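Local coordinates for protein iron aquisition yersiniabactin synthesis enzyme, YbtT (Escherichia coli, PDB 6BA9) that acts as a low-specificity type II thioesterase that maintains yersiniabactin production, probably by hydrolysing thioesters on the siderophore's NRPS/PKS assembly line, at residues 125-130 with 141-146. The protein carries 1 engineered substitution. Sequence-based numbering, arbitrary orientation.
Sequences SERQLS and LIDIGG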
loop_
_atom_site.group_PDB
_atom_site.type_symbol
_atom_site.label_atom_id
_atom_site.label_comp_id
_atom_site.label_asym_id
_atom_site.label_seq_id
_atom_site.Cartn_x
_atom_site.Cartn_y
_atom_site.Cartn_z
ATOM N N SER A 125 6.667 -12.827 4.043
ATOM C CA SER A 125 5.908 -13.306 2.896
ATOM C C SER A 125 6.289 -14.745 2.571
ATOM O O SER A 125 7.447 -15.147 2.699
ATOM C CB SER A 125 6.203 -12.416 1.684
ATOM O OG SER A 125 5.518 -12.898 0.550
ATOM N N GLU A 126 5.312 -15.532 2.125
ATOM C CA GLU A 126 5.656 -16.889 1.734
ATOM C C GLU A 126 6.508 -16.914 0.466
ATOM O O GLU A 126 7.385 -17.771 0.340
ATOM C CB GLU A 126 4.403 -17.764 1.657
ATOM C CG GLU A 126 3.876 -18.091 3.067
ATOM C CD GLU A 126 2.619 -18.943 3.085
ATOM O OE1 GLU A 126 1.503 -18.384 3.249
ATOM O OE2 GLU A 126 2.751 -20.182 2.954
ATOM N N ARG A 127 6.334 -15.939 -0.430
ATOM C CA ARG A 127 7.156 -15.799 -1.623
ATOM C C ARG A 127 8.207 -14.728 -1.377
ATOM O O ARG A 127 7.878 -13.637 -0.905
ATOM C CB ARG A 127 6.295 -15.397 -2.818
ATOM C CG ARG A 127 7.026 -15.466 -4.157
ATOM C CD ARG A 127 6.337 -14.675 -5.229
ATOM N NE ARG A 127 4.976 -15.128 -5.536
ATOM C CZ ARG A 127 4.679 -16.069 -6.420
ATOM N NH1 ARG A 127 5.647 -16.730 -7.055
ATOM N NH2 ARG A 127 3.404 -16.358 -6.660
ATOM N N GLN A 128 9.458 -15.053 -1.691
ATOM C CA GLN A 128 10.588 -14.161 -1.475
ATOM C C GLN A 128 11.405 -14.087 -2.756
ATOM O O GLN A 128 11.696 -15.121 -3.368
ATOM C CB GLN A 128 11.455 -14.710 -0.346
ATOM C CG GLN A 128 10.779 -14.747 0.987
ATOM C CD GLN A 128 10.725 -13.399 1.623
ATOM O OE1 GLN A 128 11.730 -12.673 1.659
ATOM N NE2 GLN A 128 9.558 -13.038 2.141
ATOM N N LEU A 129 11.769 -12.865 -3.162
ATOM C CA LEU A 129 12.459 -12.598 -4.420
ATOM C C LEU A 129 13.889 -12.089 -4.289
ATOM O O LEU A 129 14.673 -12.271 -5.218
ATOM C CB LEU A 129 11.699 -11.541 -5.226
ATOM C CG LEU A 129 10.482 -12.016 -6.030
ATOM C CD1 LEU A 129 9.350 -12.407 -5.107
ATOM C CD2 LEU A 129 10.018 -10.960 -6.998
ATOM N N SER A 130 14.231 -11.400 -3.191
ATOM C CA SER A 130 15.438 -10.569 -3.189
ATOM C C SER A 130 16.719 -11.376 -3.312
ATOM O O SER A 130 17.744 -10.829 -3.731
ATOM C CB SER A 130 15.537 -9.762 -1.895
ATOM O OG SER A 130 14.587 -8.748 -1.857
ATOM N N LEU A 141 8.238 -12.573 -10.497
ATOM C CA LEU A 141 7.395 -11.421 -10.812
ATOM C C LEU A 141 6.289 -11.790 -11.784
ATOM O O LEU A 141 5.144 -11.364 -11.623
ATOM C CB LEU A 141 8.215 -10.303 -11.431
ATOM C CG LEU A 141 9.186 -9.491 -10.616
ATOM C CD1 LEU A 141 9.852 -8.543 -11.570
ATOM C CD2 LEU A 141 8.423 -8.737 -9.555
ATOM N N ILE A 142 6.627 -12.545 -12.832
ATOM C CA ILE A 142 5.614 -12.933 -13.798
ATOM C C ILE A 142 4.563 -13.794 -13.122
ATOM O O ILE A 142 3.355 -13.609 -13.333
ATOM C CB ILE A 142 6.277 -13.639 -15.002
ATOM C CG1 ILE A 142 7.106 -12.645 -15.805
ATOM C CG2 ILE A 142 5.217 -14.294 -15.880
ATOM C CD1 ILE A 142 8.066 -13.330 -16.774
ATOM N N ASP A 143 4.997 -14.727 -12.270
ATOM C CA ASP A 143 4.057 -15.570 -11.533
ATOM C C ASP A 143 3.117 -14.738 -10.671
ATOM O O ASP A 143 1.917 -15.013 -10.615
ATOM C CB ASP A 143 4.790 -16.615 -10.686
ATOM C CG ASP A 143 3.856 -17.638 -10.092
ATOM O OD1 ASP A 143 2.818 -17.941 -10.726
ATOM O OD2 ASP A 143 4.157 -18.160 -9.022
ATOM N N ILE A 144 3.633 -13.703 -9.997
ATOM C CA ILE A 144 2.759 -12.846 -9.191
ATOM C C ILE A 144 1.627 -12.297 -10.044
ATOM O O ILE A 144 0.469 -12.239 -9.608
ATOM C CB ILE A 144 3.577 -11.726 -8.517
ATOM C CG1 ILE A 144 4.499 -12.308 -7.437
ATOM C CG2 ILE A 144 2.651 -10.709 -7.872
ATOM C CD1 ILE A 144 5.578 -11.326 -6.966
ATOM N N GLY A 145 1.944 -11.856 -11.253
ATOM C CA GLY A 145 0.918 -11.501 -12.226
ATOM C C GLY A 145 0.958 -10.090 -12.762
ATOM O O GLY A 145 0.108 -9.752 -13.599
ATOM N N GLY A 146 1.890 -9.247 -12.362
ATOM C CA GLY A 146 1.912 -7.889 -12.871
ATOM C C GLY A 146 3.112 -7.570 -13.741
ATOM O O GLY A 146 3.553 -6.419 -13.769
#
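Arg127 meets Asp143 in a salt bridge in which both terminal nitrogens of the guanidinium converge on a single carboxylate oxygen. NH1 of Arg127 lies 2.9 Å from OD2 of Asp143. NH2 of Arg127 lies 3.1 Å from the same OD2, and both bonds are bent, the NH2 one to 138°. OD2 sits near the guanidinium plane, but the two flat groups stand 81° apart, and NH2 approaches from well above the carboxylate plane. In Arg127, chi1 (-170°) sets CG beside the carbonyl carbon, and a bend at chi3 then turns the chain before the guanidinium. Glu200 pairs with NE and Glu140 with NH1, while OD1 of Asp143 pairs with Arg199; this mesh of alternating charges probably holds the guanidinium's orientation.

CG1 of Ile144 packs over one guanidinium face in van der Waals contact, 3.4 Å from NE of Arg127, and also touches the arginine's CD. Deeper in, the apolar side chains of Leu129 and Leu141 cross at about a right angle, their CD2 methyls 3.7 Å apart.

Within the loop, OG of Ser125 donates to O of Arg127 and NE2 of Gln128 to O of Ser125, tying the loop to itself around Arg127. Salt bridge and leucine contact join this loop to the C-terminal end of helix 134-144, which Gly145 leaves with positive phi, in the helical region between strands 112-116 and 190-195, consistent with the lid of alpha/beta-hydrolase thioesterases; Phe169 of helix 155-174 packs against both leucines.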